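Local coordinates for phosphoacetylglucosamine mutase (Aspergillus lentulus, PDB 5O9X), which probably interconverts the 6-phosphate and 1-phosphate of N-acetylglucosamine, at residues 361-375 with 378-390. The protein carries 1 engineered substitution. Numbering follows the deposited sequence.
Unlike the reference sequence in segment 361-375: Met371 (reference Leu). With G16 (1,6-di-O-phosphono-alpha-D-glucopyranose), chain B.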
# COMPACT_ATOMS: atom_id res chain seq x y z
N THR A 361 -2.72 0.46 11.60
CA THR A 361 -1.86 0.70 10.46
C THR A 361 -1.63 -0.60 9.69
O THR A 361 -1.44 -1.69 10.30
CB THR A 361 -0.55 1.33 10.92
OG1 THR A 361 -0.82 2.71 11.12
CG2 THR A 361 0.57 1.22 9.88
N GLY A 362 -1.66 -0.48 8.37
CA GLY A 362 -1.32 -1.65 7.49
C GLY A 362 -2.58 -1.90 6.63
O GLY A 362 -3.68 -2.15 7.15
N VAL A 363 -2.41 -1.91 5.30
CA VAL A 363 -3.49 -2.11 4.33
C VAL A 363 -4.45 -3.32 4.63
O VAL A 363 -5.65 -3.25 4.46
CB VAL A 363 -2.87 -2.34 2.88
CG1 VAL A 363 -3.98 -2.55 1.85
CG2 VAL A 363 -2.06 -1.13 2.47
N LYS A 364 -3.90 -4.39 5.13
CA LYS A 364 -4.69 -5.56 5.46
C LYS A 364 -5.85 -5.19 6.39
O LYS A 364 -7.01 -5.56 6.16
CB LYS A 364 -3.75 -6.67 6.04
CG LYS A 364 -3.00 -6.31 7.37
CD LYS A 364 -1.65 -7.04 7.53
CE LYS A 364 -1.10 -7.14 8.97
NZ LYS A 364 0.29 -7.78 9.09
N HIS A 365 -5.56 -4.41 7.44
CA HIS A 365 -6.59 -3.94 8.37
C HIS A 365 -7.60 -2.98 7.74
O HIS A 365 -8.82 -3.00 8.10
CB HIS A 365 -5.91 -3.25 9.56
CG HIS A 365 -4.95 -4.18 10.26
ND1 HIS A 365 -5.37 -5.33 10.89
CD2 HIS A 365 -3.62 -4.11 10.44
CE1 HIS A 365 -4.33 -5.94 11.43
NE2 HIS A 365 -3.24 -5.22 11.17
N LEU A 366 -7.12 -2.06 6.89
CA LEU A 366 -8.08 -1.12 6.29
C LEU A 366 -9.04 -1.85 5.35
O LEU A 366 -10.21 -1.50 5.32
CB LEU A 366 -7.41 0.04 5.47
CG LEU A 366 -6.74 1.12 6.37
CD1 LEU A 366 -5.31 0.75 6.84
CD2 LEU A 366 -6.60 2.42 5.52
N HIS A 367 -8.48 -2.77 4.56
CA HIS A 367 -9.23 -3.54 3.55
C HIS A 367 -10.31 -4.32 4.28
O HIS A 367 -11.49 -4.25 3.90
CB HIS A 367 -8.32 -4.53 2.82
CG HIS A 367 -9.06 -5.43 1.86
ND1 HIS A 367 -9.20 -6.79 2.06
CD2 HIS A 367 -9.74 -5.14 0.72
CE1 HIS A 367 -9.93 -7.30 1.08
NE2 HIS A 367 -10.28 -6.31 0.27
N HIS A 368 -9.90 -5.00 5.35
CA HIS A 368 -10.88 -5.71 6.26
C HIS A 368 -12.06 -4.88 6.67
O HIS A 368 -13.20 -5.35 6.55
CB HIS A 368 -10.21 -6.30 7.52
CG HIS A 368 -11.12 -7.16 8.37
ND1 HIS A 368 -11.84 -6.68 9.46
CD2 HIS A 368 -11.38 -8.50 8.33
CE1 HIS A 368 -12.52 -7.67 10.02
NE2 HIS A 368 -12.26 -8.78 9.36
N ALA A 369 -11.85 -3.65 7.16
CA ALA A 369 -12.95 -2.79 7.65
C ALA A 369 -13.80 -2.25 6.52
O ALA A 369 -15.01 -1.96 6.71
CB ALA A 369 -12.39 -1.60 8.48
N ALA A 370 -13.16 -2.03 5.37
CA ALA A 370 -13.83 -1.46 4.21
C ALA A 370 -14.85 -2.45 3.62
O ALA A 370 -15.80 -2.00 2.99
CB ALA A 370 -12.82 -1.09 3.15
N MET A 371 -14.68 -3.77 3.88
CA MET A 371 -15.69 -4.80 3.46
C MET A 371 -17.06 -4.56 4.08
O MET A 371 -18.05 -5.12 3.62
CB MET A 371 -15.29 -6.25 3.77
CG MET A 371 -13.87 -6.69 3.48
SD MET A 371 -13.55 -7.54 1.91
CE MET A 371 -13.58 -6.18 0.74
N ARG A 372 -17.16 -3.71 5.09
CA ARG A 372 -18.46 -3.52 5.74
C ARG A 372 -19.40 -2.55 4.99
O ARG A 372 -20.57 -2.41 5.36
CB ARG A 372 -18.26 -3.16 7.22
CG ARG A 372 -17.43 -4.26 7.90
CD ARG A 372 -17.41 -4.29 9.42
NE ARG A 372 -18.67 -3.89 10.07
CZ ARG A 372 -18.81 -3.70 11.39
NH1 ARG A 372 -17.79 -3.89 12.22
NH2 ARG A 372 -19.99 -3.32 11.89
N PHE A 373 -18.88 -1.89 3.94
CA PHE A 373 -19.62 -0.87 3.19
C PHE A 373 -19.95 -1.41 1.80
O PHE A 373 -19.26 -2.33 1.34
CB PHE A 373 -18.75 0.41 3.10
CG PHE A 373 -18.46 0.98 4.45
CD1 PHE A 373 -19.47 1.55 5.20
CD2 PHE A 373 -17.15 0.93 5.00
CE1 PHE A 373 -19.23 2.06 6.49
CE2 PHE A 373 -16.90 1.44 6.30
CZ PHE A 373 -17.93 2.00 7.04
N ASP A 374 -20.96 -0.83 1.13
CA ASP A 374 -21.21 -1.08 -0.30
C ASP A 374 -19.99 -0.56 -1.08
O ASP A 374 -19.43 -1.25 -1.93
CB ASP A 374 -22.50 -0.32 -0.80
CG ASP A 374 -23.83 -0.72 -0.03
OD1 ASP A 374 -24.01 -1.91 0.27
OD2 ASP A 374 -24.69 0.17 0.23
N VAL A 375 -19.60 0.68 -0.77
CA VAL A 375 -18.38 1.29 -1.39
C VAL A 375 -17.41 1.61 -0.19
O VAL A 375 -17.74 2.44 0.65
CB VAL A 375 -18.78 2.59 -2.14
CG1 VAL A 375 -17.56 3.23 -2.76
CG2 VAL A 375 -19.87 2.30 -3.23
N TYR A 378 -10.71 3.41 1.21
CA TYR A 378 -9.70 3.37 2.28
C TYR A 378 -8.29 3.81 1.85
O TYR A 378 -7.74 3.26 0.92
CB TYR A 378 -9.66 2.00 2.95
CG TYR A 378 -9.38 0.81 2.06
CD1 TYR A 378 -8.08 0.20 2.01
CD2 TYR A 378 -10.41 0.26 1.32
CE1 TYR A 378 -7.89 -0.94 1.18
CE2 TYR A 378 -10.21 -0.83 0.50
CZ TYR A 378 -9.00 -1.44 0.47
OH TYR A 378 -8.97 -2.53 -0.36
N PHE A 379 -7.78 4.84 2.50
CA PHE A 379 -6.39 5.33 2.29
C PHE A 379 -5.66 5.50 3.62
O PHE A 379 -6.32 5.88 4.58
CB PHE A 379 -6.40 6.66 1.47
CG PHE A 379 -6.59 6.45 -0.01
CD1 PHE A 379 -5.52 6.50 -0.87
CD2 PHE A 379 -7.89 6.17 -0.53
CE1 PHE A 379 -5.67 6.28 -2.24
CE2 PHE A 379 -8.07 5.93 -1.90
CZ PHE A 379 -6.93 6.02 -2.74
N GLU A 380 -4.34 5.30 3.66
CA GLU A 380 -3.54 5.76 4.75
C GLU A 380 -3.02 7.10 4.33
O GLU A 380 -2.91 7.33 3.10
CB GLU A 380 -2.38 4.76 5.01
CG GLU A 380 -2.98 3.43 5.51
CD GLU A 380 -1.89 2.42 5.80
OE1 GLU A 380 -1.36 1.80 4.85
OE2 GLU A 380 -1.56 2.25 6.97
N ALA A 381 -2.73 7.98 5.30
CA ALA A 381 -2.21 9.32 4.99
C ALA A 381 -0.98 9.25 4.09
O ALA A 381 -0.73 10.18 3.33
CB ALA A 381 -1.91 10.08 6.36
N ASN A 382 -0.16 8.19 4.25
CA ASN A 382 1.10 8.06 3.50
C ASN A 382 0.85 7.80 2.00
O ASN A 382 1.81 7.71 1.22
CB ASN A 382 1.98 6.90 4.10
CG ASN A 382 1.32 5.52 3.99
OD1 ASN A 382 0.55 5.26 3.10
ND2 ASN A 382 1.67 4.61 4.91
N GLY A 383 -0.43 7.58 1.62
CA GLY A 383 -0.78 7.43 0.17
C GLY A 383 -1.01 6.01 -0.33
O GLY A 383 -1.28 5.79 -1.51
N HIS A 384 -1.00 5.04 0.56
CA HIS A 384 -1.61 3.73 0.24
C HIS A 384 -3.09 3.80 0.20
O HIS A 384 -3.72 4.51 1.02
CB HIS A 384 -1.29 2.75 1.37
CG HIS A 384 -0.08 1.95 1.12
ND1 HIS A 384 -0.08 0.87 0.22
CD2 HIS A 384 1.18 2.06 1.60
CE1 HIS A 384 1.14 0.32 0.24
NE2 HIS A 384 1.91 1.02 1.06
N GLY A 385 -3.72 3.16 -0.79
CA GLY A 385 -5.11 2.90 -0.60
C GLY A 385 -5.85 2.71 -1.93
O GLY A 385 -5.25 2.66 -3.00
N THR A 386 -7.16 2.48 -1.79
CA THR A 386 -7.97 2.10 -2.91
C THR A 386 -9.45 2.26 -2.54
O THR A 386 -9.80 2.87 -1.50
CB THR A 386 -7.60 0.69 -3.52
OG1 THR A 386 -8.19 0.63 -4.81
CG2 THR A 386 -8.09 -0.43 -2.69
N ILE A 387 -10.32 1.72 -3.38
CA ILE A 387 -11.75 1.76 -3.10
C ILE A 387 -12.24 0.40 -3.45
O ILE A 387 -11.94 -0.13 -4.52
CB ILE A 387 -12.51 2.81 -3.93
CG1 ILE A 387 -12.00 4.20 -3.61
CG2 ILE A 387 -13.99 2.83 -3.47
CD1 ILE A 387 -11.66 5.01 -4.81
N THR A 388 -12.96 -0.19 -2.52
CA THR A 388 -13.49 -1.53 -2.75
C THR A 388 -15.04 -1.42 -2.96
O THR A 388 -15.70 -0.61 -2.36
CB THR A 388 -13.05 -2.46 -1.61
OG1 THR A 388 -13.54 -3.74 -1.88
CG2 THR A 388 -13.64 -2.03 -0.33
N PHE A 389 -15.56 -2.19 -3.91
CA PHE A 389 -17.02 -2.22 -4.20
C PHE A 389 -17.49 -3.61 -3.87
O PHE A 389 -16.92 -4.58 -4.36
CB PHE A 389 -17.25 -1.94 -5.68
CG PHE A 389 -16.88 -0.54 -6.08
CD1 PHE A 389 -17.83 0.50 -6.02
CD2 PHE A 389 -15.56 -0.25 -6.48
CE1 PHE A 389 -17.50 1.80 -6.39
CE2 PHE A 389 -15.20 1.06 -6.82
CZ PHE A 389 -16.18 2.07 -6.79
N SER A 390 -18.46 -3.68 -3.00
CA SER A 390 -19.06 -5.01 -2.62
C SER A 390 -19.75 -5.72 -3.79
O SER A 390 -20.05 -5.10 -4.84
CB SER A 390 -20.09 -4.84 -1.54
OG SER A 390 -21.31 -4.25 -2.01
C1 G16 B . 3.87 -0.52 4.73
C2 G16 B . 2.40 -0.93 4.84
C3 G16 B . 1.52 0.32 5.16
C4 G16 B . 1.95 1.08 6.40
C5 G16 B . 3.41 1.47 6.23
C6 G16 B . 4.08 1.98 7.49
O1 G16 B . 4.02 0.39 3.64
O2 G16 B . 1.90 -1.63 3.66
O3 G16 B . 0.22 -0.11 5.19
O4 G16 B . 1.19 2.35 6.66
O5 G16 B . 4.24 0.31 5.97
O6 G16 B . 3.99 0.88 8.51
P G16 B . 4.72 1.09 9.94
O1P G16 B . 4.28 2.45 10.53
O2P G16 B . 6.25 1.14 9.68
O3P G16 B . 4.42 -0.14 10.82
P' G16 B . 4.99 0.10 2.36
O1X G16 B . 4.94 -1.43 2.07
O2X G16 B . 6.45 0.41 2.82
O3X G16 B . 4.64 1.05 1.28
O HOH W 1 -1.43 4.12 8.77
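In domain III, helix 363-370 packs along the hairpin of strands 375-379 and 385-389, and its N-terminal end meets the sugar site, where Gly362 and Glu380 join. Gly362, the N-cap residue, sends its N-H to Glu380 OE2 (3.1 Å), approaching from above the carboxylate plane. Glu380 reaches in with an extended chain (chi2 -179°), and its two oxygens clasp the ligand, OE1 accepting from G16 O3 (2.5 Å) and OE2 from G16 O4. A water bridges OE2 to Thr361 OG1, so three donors converge on that oxygen. Val363 CG2 packs against His384 near ND1, while NE2 of the same imidazole donates to the phosphate oxygen G16 O3X (2.7 Å).

Along the helix, Tyr378 fills the gap to the sheet. With CG between its backbone N and carbonyl carbon (chi1 58°), the ring slides beneath the helix: His367 CA sits over one face, 4.0 Å from the centroid, while Leu366 CB presses on CD1 and Ala370 CB on CD2. His367 turns its ring edge to Tyr378 OH. Leu366 CD1 and CD2 pack on Glu380 CG, buttressing the carboxylate arm.

At the far end, Val375 pairs with Phe389 in a non-hydrogen-bonded antiparallel bridge, and Ser390 N donates almost straight to Asp374 O (2.8 Å). Ser390 OG turns instead to Ala393 N, capping the next helix. The whole is the beta-alpha-beta crossover and following hairpin of an alpha/beta/alpha phosphohexomutase domain, whose sugar-binding loop here holds both O3 and O4 of the bisphosphate.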